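PDB 3K94: thiamin pyrophosphokinase from Geobacillus thermodenitrificans, which catalyses the transfer of pyrophosphate from ATP to thiamin, giving thiamin diphosphate, the coenzyme form of vitamin B1. Local coordinates for the interface of chains A and B. Numbering follows the deposited sequence. Chains: chain A/B, Thiamin pyrophosphokinase.

The interface of chains A and B. Residues chain A 106-107, 110-111; chain B 109, 133, 155, 205, 207.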
loop_
_atom_site.group_PDB
_atom_site.type_symbol
_atom_site.label_atom_id
_atom_site.label_comp_id
_atom_site.label_asym_id
_atom_site.label_seq_id
_atom_site.Cartn_x
_atom_site.Cartn_y
_atom_site.Cartn_z
ATOM N N LEU A 106 -2.741 -3.875 -4.826
ATOM C CA LEU A 106 -2.758 -2.889 -3.755
ATOM C C LEU A 106 -4.157 -2.643 -3.209
ATOM O O LEU A 106 -4.304 -2.134 -2.101
ATOM C CB LEU A 106 -2.138 -1.580 -4.229
ATOM C CG LEU A 106 -0.646 -1.677 -4.571
ATOM C CD1 LEU A 106 -0.205 -0.430 -5.317
ATOM C CD2 LEU A 106 0.185 -1.917 -3.323
ATOM N N ASP A 107 -5.188 -3.002 -3.975
ATOM C CA ASP A 107 -6.549 -2.900 -3.441
ATOM C C ASP A 107 -6.713 -3.842 -2.250
ATOM O O ASP A 107 -7.473 -3.564 -1.334
ATOM C CB ASP A 107 -7.602 -3.167 -4.510
ATOM C CG ASP A 107 -7.329 -4.439 -5.282
ATOM O OD1 ASP A 107 -6.219 -4.585 -5.840
ATOM O OD2 ASP A 107 -8.222 -5.301 -5.320
ATOM N N PHE A 110 -4.865 -1.847 0.727
ATOM C CA PHE A 110 -5.622 -0.681 1.169
ATOM C C PHE A 110 -6.949 -1.073 1.818
ATOM O O PHE A 110 -7.341 -0.486 2.821
ATOM C CB PHE A 110 -5.769 0.346 0.034
ATOM C CG PHE A 110 -4.494 1.118 -0.220
ATOM C CD1 PHE A 110 -4.175 2.220 0.553
ATOM C CD2 PHE A 110 -3.593 0.701 -1.185
ATOM C CE1 PHE A 110 -2.995 2.910 0.352
ATOM C CE2 PHE A 110 -2.409 1.387 -1.398
ATOM C CZ PHE A 110 -2.104 2.491 -0.626
ATOM N N GLY A 111 -7.605 -2.093 1.273
ATOM C CA GLY A 111 -8.804 -2.638 1.891
ATOM C C GLY A 111 -8.509 -3.223 3.264
ATOM O O GLY A 111 -9.296 -3.055 4.191
ATOM N N LEU B 109 5.247 3.917 0.225
ATOM C CA LEU B 109 4.001 3.899 -0.538
ATOM C C LEU B 109 2.958 4.840 0.073
ATOM O O LEU B 109 2.277 5.589 -0.625
ATOM C CB LEU B 109 3.425 2.484 -0.634
ATOM C CG LEU B 109 1.978 2.433 -1.146
ATOM C CD1 LEU B 109 1.859 2.895 -2.581
ATOM C CD2 LEU B 109 1.387 1.033 -0.998
ATOM N N LEU B 133 -3.023 3.444 -9.290
ATOM C CA LEU B 133 -3.724 4.014 -8.150
ATOM C C LEU B 133 -3.872 5.506 -8.370
ATOM O O LEU B 133 -2.930 6.172 -8.803
ATOM C CB LEU B 133 -2.976 3.689 -6.841
ATOM C CG LEU B 133 -3.548 4.159 -5.495
ATOM C CD1 LEU B 133 -2.946 3.345 -4.368
ATOM C CD2 LEU B 133 -3.275 5.652 -5.276
ATOM N N ILE B 155 -12.224 3.159 -2.762
ATOM C CA ILE B 155 -12.085 3.342 -1.330
ATOM C C ILE B 155 -12.246 4.810 -0.973
ATOM O O ILE B 155 -11.550 5.658 -1.526
ATOM C CB ILE B 155 -10.727 2.840 -0.836
ATOM C CG1 ILE B 155 -10.598 1.349 -1.114
ATOM C CG2 ILE B 155 -10.564 3.109 0.661
ATOM C CD1 ILE B 155 -9.249 0.769 -0.747
HETATM N N MSE B 205 -10.593 7.161 -3.574
HETATM C CA MSE B 205 -9.467 6.476 -4.180
HETATM C C MSE B 205 -9.932 5.383 -5.124
HETATM O O MSE B 205 -10.804 4.593 -4.778
HETATM C CB MSE B 205 -8.565 5.877 -3.096
HETATM C CG MSE B 205 -7.417 5.063 -3.653
HETATM SE SE MSE B 205 -6.191 4.358 -2.277
HETATM C CE MSE B 205 -7.493 3.631 -1.031
ATOM N N ILE B 207 -8.427 2.074 -7.305
ATOM C CA ILE B 207 -7.339 1.197 -7.701
ATOM C C ILE B 207 -7.817 0.216 -8.766
ATOM O O ILE B 207 -8.799 -0.491 -8.567
ATOM C CB ILE B 207 -6.748 0.439 -6.503
ATOM C CG1 ILE B 207 -6.138 1.428 -5.503
ATOM C CG2 ILE B 207 -5.691 -0.557 -6.987
ATOM C CD1 ILE B 207 -5.891 0.838 -4.107
#
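A:Phe110 packs against B:Ile155, B:Leu133 and B:Ile207, hiding 59 Å², more than any other residue of this patch. Its path can be followed outward from the helix. CB meets the delta-methyl of B:Ile155, CD1, at 3.6 Å. With chi1 at -75°, CG stands anti to the carbonyl carbon, and the ring continues from there across the sheet. The methyl CE of the selenomethionine B:Met205 packs near CB and CD1, and its selenium SE lies 4.1 Å above the ring plane, displaced toward the rim; this side chain is poorly ordered, so its exact pose carries less weight. On the same side of the ring, CD2 touches CD1 of B:Ile207 at 3.7 Å, the two side chains crossing nearly at right angles. CE2 reaches the B:Leu133 methyl CD1, also on that side, at 3.6 Å. Beyond the outer rim, and displaced to the other side of the ring plane, CD2 of B:Leu109 meets CZ at 3.8 Å and CE2 about as closely.

Two further residues of the helix extend the contact toward its N-terminal end. The CD1 methyl of B:Ile207 also lies 3.9 Å from CA of A:Asp107, contacting backbone rather than carboxylate. A:Leu106 runs antiparallel alongside B:Leu109, their CD2 methyls 3.9 Å apart.

The patch therefore sets the first turns of helix 106-118 of chain A on strands 131-136, 151-156 and 204-209 of chain B, while B:Leu109 comes from the equivalent helix of the partner. Because the interface is two-fold symmetric, the arrangement recurs with chains exchanged, consistent with a dimer in which the helix from each catalytic domain packs on the other subunit's beta-strands.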